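Local coordinates for hypothetical Membrane Spanning Protein (Bacillus cereus, PDB 2FB5) that condenses two ATP molecules into the second messenger cyclic di-AMP, acting as a diadenylate cyclase required for efficient sporulation, at residues 65-68 against 69-73; 184-187 against 188-191. One frame throughout, in Å; residues are numbered along the deposited sequence.

Contact 1: residues 65-68 against 69-73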
loop_
_atom_site.group_PDB
_atom_site.type_symbol
_atom_site.label_atom_id
_atom_site.label_comp_id
_atom_site.label_asym_id
_atom_site.label_seq_id
_atom_site.Cartn_x
_atom_site.Cartn_y
_atom_site.Cartn_z
ATOM N N TYR A 65 -10.381 -3.578 13.739
ATOM C CA TYR A 65 -10.366 -4.755 12.869
ATOM C C TYR A 65 -11.518 -4.811 11.860
ATOM O O TYR A 65 -11.305 -5.214 10.716
ATOM C CB TYR A 65 -10.244 -6.049 13.662
ATOM C CG TYR A 65 -8.853 -6.209 14.241
ATOM C CD1 TYR A 65 -7.755 -6.444 13.404
ATOM C CD2 TYR A 65 -8.627 -6.085 15.609
ATOM C CE1 TYR A 65 -6.479 -6.575 13.916
ATOM C CE2 TYR A 65 -7.326 -6.208 16.139
ATOM C CZ TYR A 65 -6.270 -6.464 15.285
ATOM O OH TYR A 65 -4.988 -6.604 15.776
ATOM N N ILE A 66 -12.715 -4.404 12.266
ATOM C CA ILE A 66 -13.856 -4.375 11.340
ATOM C C ILE A 66 -13.492 -3.443 10.181
ATOM O O ILE A 66 -13.643 -3.807 9.019
ATOM C CB ILE A 66 -15.190 -3.977 12.042
ATOM C CG1 ILE A 66 -15.705 -5.088 12.980
ATOM C CG2 ILE A 66 -16.287 -3.549 11.030
ATOM C CD1 ILE A 66 -15.740 -6.511 12.387
ATOM N N GLN A 67 -12.967 -2.263 10.515
ATOM C CA GLN A 67 -12.521 -1.284 9.518
ATOM C C GLN A 67 -11.412 -1.810 8.601
ATOM O O GLN A 67 -11.511 -1.681 7.384
ATOM C CB GLN A 67 -12.111 0.028 10.210
ATOM C CG GLN A 67 -11.411 1.088 9.316
ATOM C CD GLN A 67 -12.280 1.652 8.201
ATOM O OE1 GLN A 67 -13.515 1.571 8.247
ATOM N NE2 GLN A 67 -11.631 2.263 7.200
ATOM N N ALA A 68 -10.369 -2.404 9.183
ATOM C CA ALA A 68 -9.220 -2.887 8.431
ATOM C C ALA A 68 -9.571 -4.082 7.539
ATOM O O ALA A 68 -9.117 -4.161 6.391
ATOM C CB ALA A 68 -8.055 -3.245 9.384
ATOM N N TYR A 69 -10.377 -5.001 8.066
ATOM C CA TYR A 69 -10.759 -6.210 7.322
ATOM C C TYR A 69 -11.890 -6.014 6.309
ATOM O O TYR A 69 -11.953 -6.729 5.308
ATOM C CB TYR A 69 -11.156 -7.330 8.278
ATOM C CG TYR A 69 -10.037 -7.870 9.139
ATOM C CD1 TYR A 69 -8.709 -7.880 8.687
ATOM C CD2 TYR A 69 -10.307 -8.397 10.397
ATOM C CE1 TYR A 69 -7.679 -8.388 9.491
ATOM C CE2 TYR A 69 -9.298 -8.900 11.201
ATOM C CZ TYR A 69 -7.988 -8.900 10.747
ATOM O OH TYR A 69 -6.984 -9.411 11.554
ATOM N N LEU A 70 -12.788 -5.064 6.579
ATOM C CA LEU A 70 -13.983 -4.902 5.749
ATOM C C LEU A 70 -13.999 -3.672 4.825
ATOM O O LEU A 70 -14.655 -3.705 3.789
ATOM C CB LEU A 70 -15.275 -4.939 6.594
ATOM C CG LEU A 70 -15.594 -6.200 7.409
ATOM C CD1 LEU A 70 -17.033 -6.153 7.972
ATOM C CD2 LEU A 70 -15.388 -7.498 6.607
ATOM N N SER A 71 -13.278 -2.607 5.170
ATOM C CA SER A 71 -13.391 -1.371 4.380
ATOM C C SER A 71 -13.062 -1.520 2.885
ATOM O O SER A 71 -13.660 -0.811 2.078
ATOM C CB SER A 71 -12.629 -0.189 4.995
ATOM O OG SER A 71 -11.235 -0.382 4.875
ATOM N N PRO A 72 -12.112 -2.407 2.510
ATOM C CA PRO A 72 -11.878 -2.591 1.080
ATOM C C PRO A 72 -12.998 -3.317 0.340
ATOM O O PRO A 72 -13.007 -3.331 -0.900
ATOM C CB PRO A 72 -10.605 -3.455 1.036
ATOM C CG PRO A 72 -10.019 -3.366 2.389
ATOM C CD PRO A 72 -11.163 -3.211 3.308
ATOM N N TYR A 73 -13.928 -3.915 1.085
ATOM C CA TYR A 73 -14.899 -4.829 0.485
ATOM C C TYR A 73 -16.352 -4.413 0.634
ATOM O O TYR A 73 -17.226 -4.924 -0.077
ATOM C CB TYR A 73 -14.683 -6.247 1.029
ATOM C CG TYR A 73 -13.263 -6.687 0.845
ATOM C CD1 TYR A 73 -12.784 -7.005 -0.420
ATOM C CD2 TYR A 73 -12.389 -6.768 1.932
ATOM C CE1 TYR A 73 -11.482 -7.398 -0.604
ATOM C CE2 TYR A 73 -11.071 -7.158 1.757
ATOM C CZ TYR A 73 -10.633 -7.470 0.488
ATOM O OH TYR A 73 -9.344 -7.853 0.289
HETATM O O HOH W 1 -8.580 -6.284 4.535
#

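Contact 2: residues 184-187 against 188-191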
loop_
_atom_site.group_PDB
_atom_site.type_symbol
_atom_site.label_atom_id
_atom_site.label_comp_id
_atom_site.label_asym_id
_atom_site.label_seq_id
_atom_site.Cartn_x
_atom_site.Cartn_y
_atom_site.Cartn_z
ATOM N N VAL A 184 -21.060 -13.320 13.803
ATOM C CA VAL A 184 -22.030 -14.150 14.519
ATOM C C VAL A 184 -22.558 -13.385 15.734
ATOM O O VAL A 184 -21.792 -12.697 16.408
ATOM C CB VAL A 184 -21.401 -15.488 15.009
ATOM C CG1 VAL A 184 -22.455 -16.398 15.603
ATOM C CG2 VAL A 184 -20.705 -16.217 13.875
ATOM N N VAL A 185 -23.867 -13.480 15.977
ATOM C CA VAL A 185 -24.478 -13.091 17.256
ATOM C C VAL A 185 -25.038 -14.377 17.846
ATOM O O VAL A 185 -25.769 -15.112 17.182
ATOM C CB VAL A 185 -25.616 -12.031 17.117
ATOM C CG1 VAL A 185 -26.156 -11.613 18.499
ATOM C CG2 VAL A 185 -25.138 -10.804 16.359
ATOM N N SER A 186 -24.641 -14.683 19.075
ATOM C CA SER A 186 -25.175 -15.854 19.772
ATOM C C SER A 186 -26.600 -15.596 20.260
ATOM O O SER A 186 -26.866 -14.584 20.903
ATOM C CB SER A 186 -24.286 -16.229 20.959
ATOM O OG SER A 186 -24.947 -17.177 21.784
ATOM N N GLU A 187 -27.506 -16.514 19.955
ATOM C CA GLU A 187 -28.876 -16.451 20.476
ATOM C C GLU A 187 -28.954 -16.754 21.981
ATOM O O GLU A 187 -29.914 -16.370 22.646
ATOM C CB GLU A 187 -29.805 -17.381 19.697
ATOM C CG GLU A 187 -29.440 -18.861 19.760
ATOM C CD GLU A 187 -30.416 -19.743 18.995
ATOM O OE1 GLU A 187 -31.564 -19.310 18.759
ATOM O OE2 GLU A 187 -30.036 -20.875 18.631
ATOM N N GLU A 188 -27.941 -17.442 22.509
ATOM C CA GLU A 188 -27.886 -17.777 23.934
ATOM C C GLU A 188 -27.475 -16.601 24.816
ATOM O O GLU A 188 -28.109 -16.341 25.837
ATOM C CB GLU A 188 -26.927 -18.939 24.170
ATOM C CG GLU A 188 -27.195 -20.156 23.312
ATOM C CD GLU A 188 -26.340 -21.344 23.712
ATOM O OE1 GLU A 188 -26.570 -22.447 23.172
ATOM O OE2 GLU A 188 -25.441 -21.177 24.568
ATOM N N THR A 189 -26.420 -15.889 24.418
ATOM C CA THR A 189 -25.803 -14.875 25.269
ATOM C C THR A 189 -25.773 -13.478 24.661
ATOM O O THR A 189 -25.511 -12.506 25.364
ATOM C CB THR A 189 -24.342 -15.240 25.571
ATOM O OG1 THR A 189 -23.585 -15.181 24.356
ATOM C CG2 THR A 189 -24.226 -16.641 26.182
ATOM N N GLY A 190 -26.001 -13.375 23.354
ATOM C CA GLY A 190 -25.822 -12.096 22.653
ATOM C C GLY A 190 -24.370 -11.740 22.351
ATOM O O GLY A 190 -24.094 -10.687 21.768
ATOM N N ARG A 191 -23.437 -12.605 22.741
ATOM C CA ARG A 191 -22.027 -12.396 22.412
ATOM C C ARG A 191 -21.856 -12.298 20.897
ATOM O O ARG A 191 -22.402 -13.111 20.150
ATOM C CB ARG A 191 -21.150 -13.532 22.947
ATOM C CG ARG A 191 -19.724 -13.528 22.374
ATOM C CD ARG A 191 -18.838 -14.580 23.024
ATOM N NE ARG A 191 -18.428 -14.154 24.361
ATOM C CZ ARG A 191 -17.739 -14.899 25.225
ATOM N NH1 ARG A 191 -17.374 -16.143 24.919
ATOM N NH2 ARG A 191 -17.422 -14.395 26.411
HETATM O O HOH W 2 -29.016 -22.331 21.013
#

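Contact 1: residues 65-68 against 69-73
Tyr65 and Tyr69 pack side by side on the last turns of helix 47-70, the second long helix of the N-terminal CdaS region. Their rings point the same way. The planes meet at 30° and are offset, so little of one ring lies over the other, and the centroids are 5.4 Å apart. The closest carbons are Tyr65 CD1 and Tyr69 CZ, 3.6 Å apart, and Tyr69 OH lies equally near Tyr65 CD1. Both first torsions put CG beside the backbone N, which lays the rings along the same flank. Ile66 and Leu70 repeat this spacing on a buried flank, with CG2 of Ile66 4.1 Å from CD1 of Leu70. Backbone bonds Tyr69 N to Tyr65 O and Leu70 N to Ile66 O keep the helical spacing. The carbonyl of Gln67 takes two hydrogen bonds from Ser71. Ser71 OG lies 2.8 Å from Gln67 O and Ser71 N lies 3.0 Å from it, and the two donors reach that oxygen from opposite faces of the carbonyl plane. Gln67 and Ser71 meet helix 4-35, while Ile66, Tyr69 and Leu70 meet strands 181-185 and 192-196 through Phe194, Leu181 and Leu196. Gln67 bends at chi2 (65°), and its amide NE2 comes 3.4 Å from CB of Ser71. That NE2 is hydrogen-bonded to OE1 of Glu7 on helix 4-35.

Contact 2: residues 184-187 against 188-191
The hairpin turn that joins strand 181-185 to strand 192-196 is held by Ser186 at one end and by Thr189, Gly190 and Arg191 at the other. Ser186 N donates to Arg191 O over 2.9 Å, a nearly straight bond with an angle of 168° at the hydrogen. Val185 CA adds a CH...O contact to the same oxygen. In the return direction Gly190 N reaches Ser186 O, 2.9 Å away, from above the carbonyl plane. Gly190 has a positive phi (78°), which lets the chain turn back toward the second strand. The side chain of Ser186 binds two backbone N-H groups within the turn. Its OG stands anti to the backbone N (chi1 168°) and accepts from Thr189 N at 3.3 Å and, weakly, from Glu188 N. These strands are neighbours in the antiparallel part of the sheet of the DisA-type nucleotide-binding domain. Val184 pairs through its backbone with Ser193, and its side chain lies against helix 166-175. Beyond the serine, Thr189 forms an ST turn: its OG1 accepts from Arg191 N at 3.0 Å. The two glutamates stand on the outer side of the turn. Glu187 OE2 makes a salt bridge with Arg167. A water donates to Glu187 OE2 (3.0 Å) and to Glu188 OE1 (3.3 Å), bridging the two carboxylates.

How the contacts relate
Contacts 1 and 2 sit on opposite sides of the chain's centre. Their centres are 22 Å apart and their nearest atoms about 9 Å, so they do not touch. Contact 1 belongs to the N-terminal helical region, contact 2 to the nucleotide-binding domain, whose family makes cyclic di-AMP. Strands 181-185 and 192-196 are what they share. The helix end at 65-73 lies against Leu181, Phe194 and Leu196 of these strands, and the turn at 184-191 joins the two strands. Contact 1 therefore meets the same strand pair that contact 2 connects.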